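Local coordinates for protein vacuolar aminopeptidase 1 (Saccharomyces cerevisiae, PDB 5JGF) that removes N-terminal amino acids from peptides and proteins as a zinc-dependent vacuolar aminopeptidase, assembled as a homododecamer that is also cargo of the cytoplasm-to-vacuole targeting pathway, at residues D[253-259]-D[440-446]; D[261-266]-D[342-346]; D[269-273]-D[452-456]; D[367-373]-D[399-404]. One frame throughout, in Å; residues are numbered along the deposited sequence.

Interaction 1: residues D[253-259]-D[440-446]; sequences KHFLFAP and IRAATGS
An antiparallel pair of short strands, 255-258 and 442-445, forms two thirds of a small three-stranded sheet; strand 247-249 lies beyond 255-258. Their axes approach to 4.5 Å at 155°. Phe255-Gly445 and Phe257-Ala443 are non-hydrogen-bonded pairs (CA-CA 4.4 Å each); Leu256-Thr444 and Ala258-Ala442 are hydrogen-bonded. Leu256 N gives to Thr444 O (2.9 Å) and Thr444 N to Leu256 O (3.0 Å); Ala258 N gives to Ala442 O (3.0 Å) and Ala442 N to Ala258 O (2.9 Å). Past the strands, Ser446 N binds His254 O (2.9 Å), and Ser446 OG, in the p rotamer, donates to Lys253 O (2.8 Å). His254 and Phe255 together oppose Gly249, a classic beta bulge. Thr444 OG1 is satisfied by Ala433 O. Extended Arg441 sends NH1 to Lys245 O and, in a salt bridge, to Asp131 of a second subunit, so this end of the contact also meets a neighbour in the dodecamer. Phe257 (m) sets its ring edge against Ala443, CD1 to CB 3.6 Å.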
loop_
_atom_site.group_PDB
_atom_site.type_symbol
_atom_site.label_atom_id
_atom_site.label_comp_id
_atom_site.label_asym_id
_atom_site.label_seq_id
_atom_site.Cartn_x
_atom_site.Cartn_y
_atom_site.Cartn_z
ATOM N N LYS D 253 -42.748 -27.205 9.639
ATOM C CA LYS D 253 -42.376 -28.270 8.711
ATOM C C LYS D 253 -42.484 -27.861 7.243
ATOM O O LYS D 253 -42.887 -28.654 6.390
ATOM C CB LYS D 253 -43.217 -29.523 8.987
ATOM C CG LYS D 253 -42.993 -30.087 10.383
ATOM C CD LYS D 253 -43.649 -31.442 10.579
ATOM C CE LYS D 253 -43.287 -32.016 11.941
ATOM N NZ LYS D 253 -43.859 -33.374 12.170
ATOM N N HIS D 254 -42.089 -26.623 6.961
ATOM C CA HIS D 254 -42.125 -26.057 5.614
ATOM C C HIS D 254 -40.898 -26.418 4.784
ATOM O O HIS D 254 -40.892 -26.216 3.569
ATOM C CB HIS D 254 -42.187 -24.530 5.684
ATOM C CG HIS D 254 -43.426 -24.000 6.332
ATOM N ND1 HIS D 254 -43.396 -23.000 7.281
ATOM C CD2 HIS D 254 -44.731 -24.311 6.150
ATOM C CE1 HIS D 254 -44.631 -22.717 7.656
ATOM N NE2 HIS D 254 -45.461 -23.498 6.984
ATOM N N PHE D 255 -39.867 -26.945 5.437
ATOM C CA PHE D 255 -38.619 -27.266 4.754
ATOM C C PHE D 255 -38.183 -28.721 4.760
ATOM O O PHE D 255 -38.646 -29.532 5.562
ATOM C CB PHE D 255 -37.476 -26.448 5.365
ATOM C CG PHE D 255 -37.689 -24.965 5.301
ATOM C CD1 PHE D 255 -37.640 -24.294 4.085
ATOM C CD2 PHE D 255 -37.940 -24.237 6.462
ATOM C CE1 PHE D 255 -37.838 -22.917 4.025
ATOM C CE2 PHE D 255 -38.140 -22.857 6.411
ATOM C CZ PHE D 255 -38.088 -22.199 5.191
ATOM N N LEU D 256 -37.254 -29.018 3.856
ATOM C CA LEU D 256 -36.655 -30.337 3.727
ATOM C C LEU D 256 -35.155 -30.061 3.662
ATOM O O LEU D 256 -34.692 -29.339 2.778
ATOM C CB LEU D 256 -37.130 -31.034 2.444
ATOM C CG LEU D 256 -36.653 -32.476 2.189
ATOM C CD1 LEU D 256 -37.577 -33.152 1.188
ATOM C CD2 LEU D 256 -35.225 -32.479 1.664
ATOM N N PHE D 257 -34.411 -30.604 4.623
ATOM C CA PHE D 257 -32.964 -30.422 4.677
ATOM C C PHE D 257 -32.333 -31.739 4.252
ATOM O O PHE D 257 -32.681 -32.795 4.778
ATOM C CB PHE D 257 -32.497 -30.091 6.103
ATOM C CG PHE D 257 -33.238 -28.947 6.751
ATOM C CD1 PHE D 257 -33.669 -27.857 6.004
ATOM C CD2 PHE D 257 -33.454 -28.940 8.127
ATOM C CE1 PHE D 257 -34.302 -26.774 6.616
ATOM C CE2 PHE D 257 -34.085 -27.861 8.750
ATOM C CZ PHE D 257 -34.508 -26.777 7.994
ATOM N N ALA D 258 -31.405 -31.683 3.309
ATOM C CA ALA D 258 -30.767 -32.905 2.843
ATOM C C ALA D 258 -29.552 -32.600 1.999
ATOM O O ALA D 258 -29.436 -31.519 1.420
ATOM C CB ALA D 258 -31.765 -33.744 2.025
ATOM N N PRO D 259 -28.624 -33.560 1.912
ATOM C CA PRO D 259 -27.419 -33.356 1.114
ATOM C C PRO D 259 -27.647 -33.723 -0.345
ATOM O O PRO D 259 -28.609 -34.418 -0.684
ATOM C CB PRO D 259 -26.420 -34.296 1.767
ATOM C CG PRO D 259 -27.299 -35.483 2.107
ATOM C CD PRO D 259 -28.527 -34.804 2.703
ATOM N N ILE D 440 -22.792 -28.862 1.715
ATOM C CA ILE D 440 -22.783 -30.300 1.942
ATOM C C ILE D 440 -24.195 -30.711 2.387
ATOM O O ILE D 440 -24.584 -31.875 2.272
ATOM C CB ILE D 440 -21.731 -30.705 3.001
ATOM C CG1 ILE D 440 -21.530 -32.224 2.961
ATOM C CG2 ILE D 440 -22.154 -30.228 4.386
ATOM C CD1 ILE D 440 -20.413 -32.730 3.850
ATOM N N ARG D 441 -24.968 -29.750 2.887
ATOM C CA ARG D 441 -26.349 -30.027 3.304
ATOM C C ARG D 441 -27.212 -28.823 2.940
ATOM O O ARG D 441 -27.110 -27.753 3.550
ATOM C CB ARG D 441 -26.421 -30.311 4.808
ATOM C CG ARG D 441 -27.769 -30.879 5.284
ATOM C CD ARG D 441 -27.688 -31.259 6.758
ATOM N NE ARG D 441 -28.936 -31.784 7.321
ATOM C CZ ARG D 441 -29.409 -33.013 7.120
ATOM N NH1 ARG D 441 -30.547 -33.384 7.691
ATOM N NH2 ARG D 441 -28.754 -33.872 6.348
ATOM N N ALA D 442 -28.064 -29.009 1.935
ATOM C CA ALA D 442 -28.919 -27.940 1.437
ATOM C C ALA D 442 -30.357 -27.993 1.938
ATOM O O ALA D 442 -30.693 -28.785 2.821
ATOM C CB ALA D 442 -28.895 -27.947 -0.097
ATOM N N ALA D 443 -31.204 -27.140 1.369
ATOM C CA ALA D 443 -32.602 -27.091 1.777
ATOM C C ALA D 443 -33.541 -26.624 0.676
ATOM O O ALA D 443 -33.171 -25.825 -0.178
ATOM C CB ALA D 443 -32.753 -26.177 2.990
ATOM N N THR D 444 -34.768 -27.132 0.712
ATOM C CA THR D 444 -35.790 -26.740 -0.244
ATOM C C THR D 444 -37.121 -26.833 0.501
ATOM O O THR D 444 -37.137 -27.123 1.698
ATOM C CB THR D 444 -35.785 -27.663 -1.497
ATOM O OG1 THR D 444 -36.715 -27.161 -2.466
ATOM C CG2 THR D 444 -36.153 -29.093 -1.124
ATOM N N GLY D 445 -38.228 -26.560 -0.181
ATOM C CA GLY D 445 -39.515 -26.644 0.483
ATOM C C GLY D 445 -39.923 -28.097 0.644
ATOM O O GLY D 445 -39.616 -28.925 -0.209
ATOM N N SER D 446 -40.616 -28.416 1.734
ATOM C CA SER D 446 -41.060 -29.793 1.955
ATOM C C SER D 446 -42.104 -30.236 0.917
ATOM O O SER D 446 -42.292 -31.432 0.699
ATOM C CB SER D 446 -41.624 -29.947 3.368
ATOM O OG SER D 446 -42.677 -29.028 3.605
#

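Interaction 2: residues D[261-266]-D[342-346]; sequences LDDRLC and SADVN. With ZN (zinc ion), chain K; ZN (zinc ion), chain L.
Val345, the residue most buried here, lies just past strand residues 342-343 and wedges against segment 261-266, which leads into helix 261-278. Its CG2 lies 3.5 Å from Asp262 CG, while CG1 reaches Leu265 CD2 and Cys266 SG, both at 4.0 Å. Cys266 (m) comes next: its CB packs on Ala343 CB at 4.0 Å, and the two CA atoms are 6.1 Å apart. Asp263, preceded by a cis peptide bond and with chi1 t, points at the strand; its OD1 accepts a hydrogen bond from Val345 N (3.2 Å), and its OD2 lies 2.6 Å from Ala343 O. The contact carries part of the dinuclear zinc centre of this M18 aminopeptidase. Asp262 (chi1 t) bridges the metals, OD1 to the chain K zinc and OD2 to the chain L zinc, each at 2.0 Å. Asp344 (chi1 t) holds the chain K zinc through OD1 (2.1 Å) and OD2 (2.5 Å). Water 2 spans both ions, 2.0 Å from the chain K zinc and 2.1 Å from the chain L zinc; water 1 (2.4 Å from the chain K zinc) and His91 complete the first site, Glu299 and His438 the second. Asp262 OD1 and Asp344 OD1, 3.2 Å apart, can sit so close because a shared cation offsets their charges.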
loop_
_atom_site.group_PDB
_atom_site.type_symbol
_atom_site.label_atom_id
_atom_site.label_comp_id
_atom_site.label_asym_id
_atom_site.label_seq_id
_atom_site.Cartn_x
_atom_site.Cartn_y
_atom_site.Cartn_z
ATOM N N LEU D 261 -28.758 -32.160 -3.054
ATOM C CA LEU D 261 -30.000 -31.795 -3.742
ATOM C C LEU D 261 -29.742 -31.436 -5.213
ATOM O O LEU D 261 -30.544 -31.736 -6.087
ATOM C CB LEU D 261 -30.685 -30.620 -3.029
ATOM C CG LEU D 261 -31.213 -30.830 -1.608
ATOM C CD1 LEU D 261 -31.992 -29.594 -1.174
ATOM C CD2 LEU D 261 -32.122 -32.060 -1.568
ATOM N N ASP D 262 -28.621 -30.782 -5.475
ATOM C CA ASP D 262 -28.236 -30.396 -6.825
ATOM C C ASP D 262 -27.467 -31.573 -7.443
ATOM O O ASP D 262 -26.358 -31.860 -6.999
ATOM C CB ASP D 262 -27.312 -29.172 -6.726
ATOM C CG ASP D 262 -26.799 -28.683 -8.071
ATOM O OD1 ASP D 262 -27.205 -29.214 -9.118
ATOM O OD2 ASP D 262 -25.989 -27.727 -8.086
ATOM N N ASP D 263 -28.028 -32.289 -8.423
ATOM C CA ASP D 263 -29.350 -32.051 -9.019
ATOM C C ASP D 263 -30.229 -33.316 -8.889
ATOM O O ASP D 263 -31.071 -33.598 -9.740
ATOM C CB ASP D 263 -29.143 -31.660 -10.502
ATOM C CG ASP D 263 -30.436 -31.301 -11.231
ATOM O OD1 ASP D 263 -31.356 -30.739 -10.603
ATOM O OD2 ASP D 263 -30.535 -31.561 -12.454
ATOM N N ARG D 264 -30.033 -34.080 -7.821
ATOM C CA ARG D 264 -30.809 -35.303 -7.628
ATOM C C ARG D 264 -32.249 -34.963 -7.265
ATOM O O ARG D 264 -33.150 -35.803 -7.364
ATOM C CB ARG D 264 -30.135 -36.173 -6.560
ATOM C CG ARG D 264 -28.827 -36.760 -7.089
ATOM C CD ARG D 264 -27.874 -37.302 -6.034
ATOM N NE ARG D 264 -26.620 -37.661 -6.693
ATOM C CZ ARG D 264 -25.565 -38.197 -6.089
ATOM N NH1 ARG D 264 -25.600 -38.449 -4.790
ATOM N NH2 ARG D 264 -24.465 -38.468 -6.784
ATOM N N LEU D 265 -32.477 -33.714 -6.861
ATOM C CA LEU D 265 -33.831 -33.259 -6.532
ATOM C C LEU D 265 -34.667 -33.266 -7.823
ATOM O O LEU D 265 -35.762 -33.836 -7.867
ATOM C CB LEU D 265 -33.780 -31.844 -5.933
ATOM C CG LEU D 265 -35.090 -31.114 -5.621
ATOM C CD1 LEU D 265 -36.001 -31.986 -4.758
ATOM C CD2 LEU D 265 -34.759 -29.806 -4.905
ATOM N N CYS D 266 -34.148 -32.630 -8.870
ATOM C CA CYS D 266 -34.850 -32.603 -10.154
ATOM C C CYS D 266 -34.818 -33.976 -10.821
ATOM O O CYS D 266 -35.787 -34.384 -11.460
ATOM C CB CYS D 266 -34.220 -31.581 -11.107
ATOM S SG CYS D 266 -34.650 -29.871 -10.753
ATOM N N SER D 342 -34.475 -28.622 -19.581
ATOM C CA SER D 342 -33.198 -28.825 -18.912
ATOM C C SER D 342 -33.537 -28.541 -17.454
ATOM O O SER D 342 -33.649 -27.384 -17.054
ATOM C CB SER D 342 -32.163 -27.820 -19.418
ATOM O OG SER D 342 -30.973 -27.903 -18.656
ATOM N N ALA D 343 -33.726 -29.601 -16.672
ATOM C CA ALA D 343 -34.109 -29.457 -15.276
ATOM C C ALA D 343 -32.933 -29.508 -14.317
ATOM O O ALA D 343 -32.381 -30.574 -14.049
ATOM C CB ALA D 343 -35.133 -30.534 -14.906
ATOM N N ASP D 344 -32.556 -28.340 -13.808
ATOM C CA ASP D 344 -31.458 -28.231 -12.859
ATOM C C ASP D 344 -31.918 -27.247 -11.789
ATOM O O ASP D 344 -32.514 -26.215 -12.095
ATOM C CB ASP D 344 -30.192 -27.710 -13.550
ATOM C CG ASP D 344 -28.933 -27.977 -12.741
ATOM O OD1 ASP D 344 -29.056 -28.434 -11.589
ATOM O OD2 ASP D 344 -27.821 -27.731 -13.260
ATOM N N VAL D 345 -31.663 -27.580 -10.532
ATOM C CA VAL D 345 -32.069 -26.723 -9.431
ATOM C C VAL D 345 -31.553 -25.300 -9.595
ATOM O O VAL D 345 -30.468 -25.080 -10.131
ATOM C CB VAL D 345 -31.561 -27.280 -8.083
ATOM C CG1 VAL D 345 -32.247 -28.605 -7.777
ATOM C CG2 VAL D 345 -30.044 -27.467 -8.132
ATOM N N ASN D 346 -32.357 -24.332 -9.168
ATOM C CA ASN D 346 -31.941 -22.942 -9.218
ATOM C C ASN D 346 -31.999 -22.397 -7.793
ATOM O O ASN D 346 -32.211 -23.156 -6.844
ATOM C CB ASN D 346 -32.795 -22.110 -10.188
ATOM C CG ASN D 346 -34.226 -22.580 -10.265
ATOM O OD1 ASN D 346 -34.845 -22.882 -9.252
ATOM N ND2 ASN D 346 -34.768 -22.625 -11.480
HETATM ZN ZN ZN K . -27.008 -28.529 -10.973
HETATM ZN ZN ZN L . -24.298 -27.660 -9.176
HETATM O O HOH W 1 -27.714 -26.320 -10.290
HETATM O O HOH W 2 -25.087 -27.840 -11.116
#

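Interaction 3: residues D[269-273]-D[452-456]; sequences AAMIA and GVKFF
Val453 lies across the alanine face of helix 261-278, its CG2 4.0 Å from Ala269 CB and its CG1 4.0 Å from Ile272 CG2 and 4.3 Å from Ala273 CB. This is helix-helix packing in the alpha/beta zinc exopeptidase fold, between helix 261-278 and the C-terminal helix 448-468, both of which rest on the central mixed sheet. The segments 269-273 and 452-456 keep regular helical backbones; their axes pass 8.0 Å apart and cross at -53°. Such closeness depends on small residues: Ala269 and Ala273, one turn apart, both aim at the partner helix, and Gly452 has no side chain to hold Ala269 off, so that Ala269 CA and Val453 CA are 4.7 Å apart. Val453 takes chi1 t. Phe456, chi1 m and one turn after Gly452, also points toward the alanines. Its ring passes beside Ala269, CE1 to CB 3.9 Å, and Ala270, CD1 to CB 4.1 Å, and continues to Leu430 and Ile88 of the sheet, joining both helices to the strands below. The side-chain contacts across this pair are apolar. At its tightest point Ala273 CB touches Phe456 CB at 3.4 Å.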
loop_
_atom_site.group_PDB
_atom_site.type_symbol
_atom_site.label_atom_id
_atom_site.label_comp_id
_atom_site.label_asym_id
_atom_site.label_seq_id
_atom_site.Cartn_x
_atom_site.Cartn_y
_atom_site.Cartn_z
ATOM N N ALA D 269 -37.504 -36.113 -9.107
ATOM C CA ALA D 269 -38.824 -35.617 -9.481
ATOM C C ALA D 269 -39.153 -35.944 -10.937
ATOM O O ALA D 269 -40.280 -36.332 -11.249
ATOM C CB ALA D 269 -38.907 -34.110 -9.253
ATOM N N ALA D 270 -38.177 -35.785 -11.826
ATOM C CA ALA D 270 -38.402 -36.073 -13.239
ATOM C C ALA D 270 -38.632 -37.563 -13.494
ATOM O O ALA D 270 -39.528 -37.932 -14.256
ATOM C CB ALA D 270 -37.224 -35.570 -14.078
ATOM N N MET D 271 -37.831 -38.419 -12.864
ATOM C CA MET D 271 -37.981 -39.862 -13.052
ATOM C C MET D 271 -39.302 -40.377 -12.486
ATOM O O MET D 271 -39.967 -41.211 -13.106
ATOM C CB MET D 271 -36.825 -40.627 -12.402
ATOM C CG MET D 271 -35.523 -40.598 -13.188
ATOM S SD MET D 271 -35.670 -41.201 -14.900
ATOM C CE MET D 271 -36.539 -42.668 -14.686
ATOM N N ILE D 272 -39.683 -39.889 -11.311
ATOM C CA ILE D 272 -40.937 -40.317 -10.706
ATOM C C ILE D 272 -42.085 -39.875 -11.606
ATOM O O ILE D 272 -43.045 -40.615 -11.814
ATOM C CB ILE D 272 -41.115 -39.718 -9.292
ATOM C CG1 ILE D 272 -40.060 -40.302 -8.346
ATOM C CG2 ILE D 272 -42.513 -40.008 -8.762
ATOM C CD1 ILE D 272 -40.123 -41.812 -8.197
ATOM N N ALA D 273 -41.979 -38.669 -12.152
ATOM C CA ALA D 273 -43.016 -38.163 -13.040
ATOM C C ALA D 273 -43.122 -39.063 -14.269
ATOM O O ALA D 273 -44.224 -39.393 -14.713
ATOM C CB ALA D 273 -42.699 -36.737 -13.462
ATOM N N GLY D 452 -42.801 -30.564 -7.955
ATOM C CA GLY D 452 -41.946 -30.810 -9.103
ATOM C C GLY D 452 -42.474 -31.985 -9.908
ATOM O O GLY D 452 -42.626 -31.902 -11.130
ATOM N N VAL D 453 -42.756 -33.087 -9.219
ATOM C CA VAL D 453 -43.292 -34.276 -9.874
ATOM C C VAL D 453 -44.573 -33.911 -10.621
ATOM O O VAL D 453 -44.773 -34.305 -11.771
ATOM C CB VAL D 453 -43.624 -35.382 -8.848
ATOM C CG1 VAL D 453 -44.360 -36.534 -9.539
ATOM C CG2 VAL D 453 -42.345 -35.893 -8.199
ATOM N N LYS D 454 -45.435 -33.151 -9.958
ATOM C CA LYS D 454 -46.702 -32.742 -10.548
ATOM C C LYS D 454 -46.481 -31.964 -11.840
ATOM O O LYS D 454 -47.139 -32.218 -12.849
ATOM C CB LYS D 454 -47.499 -31.897 -9.548
ATOM C CG LYS D 454 -48.881 -31.485 -10.035
ATOM C CD LYS D 454 -49.686 -30.846 -8.906
ATOM C CE LYS D 454 -50.136 -29.435 -9.253
ATOM N NZ LYS D 454 -51.015 -29.389 -10.455
ATOM N N PHE D 455 -45.544 -31.025 -11.820
ATOM C CA PHE D 455 -45.274 -30.244 -13.014
ATOM C C PHE D 455 -44.726 -31.099 -14.155
ATOM O O PHE D 455 -45.203 -31.011 -15.285
ATOM C CB PHE D 455 -44.279 -29.123 -12.716
ATOM C CG PHE D 455 -43.864 -28.368 -13.937
ATOM C CD1 PHE D 455 -44.731 -27.461 -14.535
ATOM C CD2 PHE D 455 -42.631 -28.610 -14.529
ATOM C CE1 PHE D 455 -44.376 -26.807 -15.708
ATOM C CE2 PHE D 455 -42.267 -27.963 -15.703
ATOM C CZ PHE D 455 -43.141 -27.060 -16.295
ATOM N N PHE D 456 -43.720 -31.921 -13.861
ATOM C CA PHE D 456 -43.107 -32.773 -14.878
ATOM C C PHE D 456 -44.092 -33.789 -15.444
ATOM O O PHE D 456 -44.014 -34.150 -16.621
ATOM C CB PHE D 456 -41.892 -33.499 -14.293
ATOM C CG PHE D 456 -40.735 -32.588 -13.974
ATOM C CD1 PHE D 456 -39.975 -32.786 -12.826
ATOM C CD2 PHE D 456 -40.402 -31.541 -14.827
ATOM C CE1 PHE D 456 -38.900 -31.949 -12.527
ATOM C CE2 PHE D 456 -39.326 -30.698 -14.538
ATOM C CZ PHE D 456 -38.578 -30.903 -13.387
#

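Interaction 4: residues D[367-373]-D[399-404]; sequences VGITLSL and KVQYFQ
Strands 369-372 and 400-403 run parallel, axes 4.3 Å apart and twisted by 38°, in the register Thr370-Gln401 (CA-CA 4.4 Å), Leu371-Tyr402 (4.9 Å), Ser372-Phe403 (5.1 Å). Bonds zigzag across: Gln401 N to Ile369 O (2.9 Å), Leu371 N to Gln401 O (2.7 Å), Phe403 N to Leu371 O (2.9 Å), Leu373 N to Phe403 O (2.9 Å). At the start of the pair water 4 links Ile369 N (2.8 Å) to Lys399 O (2.9 Å). Helix 383-396 joins the strands as a beta-alpha-beta crossover at the edge of the main sheet. On its side lie Leu371 and Tyr402, CD2 to CE1 4.1 Å; Leu373 CD1 sits over the Tyr402 ring, a CH-pi contact 4.0 Å from the centroid, and Tyr402 OH binds Glu390. On the other face Thr370 CG2 meets Phe403 CB (3.7 Å), and Gln401 (m) turns NE2 onto Gly368 O (3.1 Å) while its OE1 takes Val364 N. Main-chain hydrogen bonds thus set the register, while Leu371, Leu373 and Tyr402 add apolar and CH-pi contacts.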
loop_
_atom_site.group_PDB
_atom_site.type_symbol
_atom_site.label_atom_id
_atom_site.label_comp_id
_atom_site.label_asym_id
_atom_site.label_seq_id
_atom_site.Cartn_x
_atom_site.Cartn_y
_atom_site.Cartn_z
ATOM N N VAL D 367 -44.142 -23.391 -3.830
ATOM C CA VAL D 367 -45.048 -22.759 -4.780
ATOM C C VAL D 367 -45.091 -23.533 -6.093
ATOM O O VAL D 367 -46.162 -23.910 -6.565
ATOM C CB VAL D 367 -44.628 -21.304 -5.060
ATOM C CG1 VAL D 367 -45.436 -20.733 -6.219
ATOM C CG2 VAL D 367 -44.840 -20.465 -3.805
ATOM N N GLY D 368 -43.923 -23.774 -6.679
ATOM C CA GLY D 368 -43.879 -24.501 -7.933
ATOM C C GLY D 368 -42.533 -24.424 -8.625
ATOM O O GLY D 368 -41.573 -23.874 -8.084
ATOM N N ILE D 369 -42.475 -24.973 -9.832
ATOM C CA ILE D 369 -41.252 -24.993 -10.624
ATOM C C ILE D 369 -40.754 -23.571 -10.877
ATOM O O ILE D 369 -41.542 -22.627 -10.931
ATOM C CB ILE D 369 -41.497 -25.714 -11.980
ATOM C CG1 ILE D 369 -40.183 -26.274 -12.529
ATOM C CG2 ILE D 369 -42.147 -24.754 -12.981
ATOM C CD1 ILE D 369 -39.666 -27.484 -11.763
ATOM N N THR D 370 -39.443 -23.423 -11.032
ATOM C CA THR D 370 -38.855 -22.116 -11.284
ATOM C C THR D 370 -38.173 -22.078 -12.641
ATOM O O THR D 370 -37.329 -22.912 -12.951
ATOM C CB THR D 370 -37.826 -21.744 -10.193
ATOM O OG1 THR D 370 -38.496 -21.649 -8.932
ATOM C CG2 THR D 370 -37.165 -20.396 -10.510
ATOM N N LEU D 371 -38.566 -21.104 -13.451
ATOM C CA LEU D 371 -38.000 -20.934 -14.773
ATOM C C LEU D 371 -36.676 -20.183 -14.615
ATOM O O LEU D 371 -36.610 -19.181 -13.896
ATOM C CB LEU D 371 -38.979 -20.128 -15.629
ATOM C CG LEU D 371 -39.136 -20.439 -17.116
ATOM C CD1 LEU D 371 -39.265 -21.941 -17.351
ATOM C CD2 LEU D 371 -40.374 -19.709 -17.617
ATOM N N SER D 372 -35.623 -20.681 -15.257
ATOM C CA SER D 372 -34.306 -20.047 -15.187
ATOM C C SER D 372 -34.123 -19.204 -16.438
ATOM O O SER D 372 -34.111 -19.725 -17.560
ATOM C CB SER D 372 -33.200 -21.100 -15.097
ATOM O OG SER D 372 -33.299 -21.845 -13.895
ATOM N N LEU D 373 -33.976 -17.899 -16.239
ATOM C CA LEU D 373 -33.838 -16.970 -17.347
ATOM C C LEU D 373 -32.519 -16.218 -17.313
ATOM O O LEU D 373 -32.072 -15.784 -16.252
ATOM C CB LEU D 373 -34.992 -15.967 -17.309
ATOM C CG LEU D 373 -36.402 -16.560 -17.320
ATOM C CD1 LEU D 373 -37.249 -15.896 -16.245
ATOM C CD2 LEU D 373 -37.020 -16.376 -18.698
ATOM N N LYS D 399 -48.008 -23.629 -10.761
ATOM C CA LYS D 399 -47.545 -22.258 -10.631
ATOM C C LYS D 399 -46.103 -22.219 -11.140
ATOM O O LYS D 399 -45.349 -23.176 -10.958
ATOM C CB LYS D 399 -47.616 -21.818 -9.167
ATOM C CG LYS D 399 -49.039 -21.754 -8.596
ATOM C CD LYS D 399 -49.857 -20.656 -9.275
ATOM C CE LYS D 399 -51.078 -20.230 -8.448
ATOM N NZ LYS D 399 -52.282 -21.086 -8.653
ATOM N N VAL D 400 -45.731 -21.119 -11.785
ATOM C CA VAL D 400 -44.386 -20.959 -12.332
ATOM C C VAL D 400 -43.697 -19.744 -11.714
ATOM O O VAL D 400 -44.278 -18.662 -11.650
ATOM C CB VAL D 400 -44.435 -20.774 -13.868
ATOM C CG1 VAL D 400 -43.037 -20.521 -14.422
ATOM C CG2 VAL D 400 -45.035 -22.007 -14.512
ATOM N N GLN D 401 -42.463 -19.930 -11.255
ATOM C CA GLN D 401 -41.706 -18.834 -10.659
ATOM C C GLN D 401 -40.555 -18.468 -11.581
ATOM O O GLN D 401 -40.279 -19.178 -12.546
ATOM C CB GLN D 401 -41.157 -19.244 -9.293
ATOM C CG GLN D 401 -42.190 -19.868 -8.375
ATOM C CD GLN D 401 -41.686 -19.981 -6.956
ATOM O OE1 GLN D 401 -41.680 -19.002 -6.209
ATOM N NE2 GLN D 401 -41.244 -21.175 -6.579
ATOM N N TYR D 402 -39.883 -17.364 -11.277
ATOM C CA TYR D 402 -38.768 -16.897 -12.094
ATOM C C TYR D 402 -37.471 -16.733 -11.320
ATOM O O TYR D 402 -37.480 -16.388 -10.139
ATOM C CB TYR D 402 -39.052 -15.508 -12.668
ATOM C CG TYR D 402 -40.057 -15.378 -13.783
ATOM C CD1 TYR D 402 -40.604 -16.491 -14.420
ATOM C CD2 TYR D 402 -40.431 -14.112 -14.230
ATOM C CE1 TYR D 402 -41.503 -16.338 -15.484
ATOM C CE2 TYR D 402 -41.315 -13.947 -15.279
ATOM C CZ TYR D 402 -41.849 -15.058 -15.903
ATOM O OH TYR D 402 -42.717 -14.866 -16.954
ATOM N N PHE D 403 -36.358 -16.980 -12.004
ATOM C CA PHE D 403 -35.047 -16.715 -11.438
ATOM C C PHE D 403 -34.132 -16.190 -12.533
ATOM O O PHE D 403 -33.976 -16.813 -13.588
ATOM C CB PHE D 403 -34.368 -17.925 -10.792
ATOM C CG PHE D 403 -32.982 -17.602 -10.280
ATOM C CD1 PHE D 403 -31.865 -17.759 -11.097
ATOM C CD2 PHE D 403 -32.815 -17.000 -9.035
ATOM C CE1 PHE D 403 -30.603 -17.312 -10.688
ATOM C CE2 PHE D 403 -31.559 -16.548 -8.615
ATOM C CZ PHE D 403 -30.453 -16.703 -9.445
ATOM N N GLN D 404 -33.562 -15.016 -12.280
ATOM C CA GLN D 404 -32.609 -14.376 -13.179
ATOM C C GLN D 404 -31.681 -13.594 -12.256
ATOM O O GLN D 404 -32.113 -13.116 -11.210
ATOM C CB GLN D 404 -33.297 -13.421 -14.168
ATOM C CG GLN D 404 -32.303 -12.741 -15.128
ATOM C CD GLN D 404 -32.967 -12.110 -16.343
ATOM O OE1 GLN D 404 -33.848 -12.708 -16.964
ATOM N NE2 GLN D 404 -32.533 -10.904 -16.700
HETATM O O HOH W 3 -47.397 -25.468 -8.482
HETATM O O HOH W 4 -44.830 -25.993 -10.932
#

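How the interactions relate
The four contacts lie around helix 261-278 and the large mixed sheet. Interaction 2 is nested in the loop closed by interaction 1, and their segments touch through Leu261 and Ala442; strand 255-258 leads directly into helix 261-278, and strand 442-445 into helix 448-468. Interactions 2 and 3 share helix 261-278, alternate along the chain and have centres about 11 Å apart, with Phe456 meeting Ala343. Interaction 4 comes later than interaction 2 in the chain; Asn346 probably hydrogen-bonds Ser372 and Thr370, while Ile369 packs on Phe455 and Phe456 of interaction 3. The zinc-binding part of interaction 2 is thus joined to the small sheet, the helix pair and the sheet's edge.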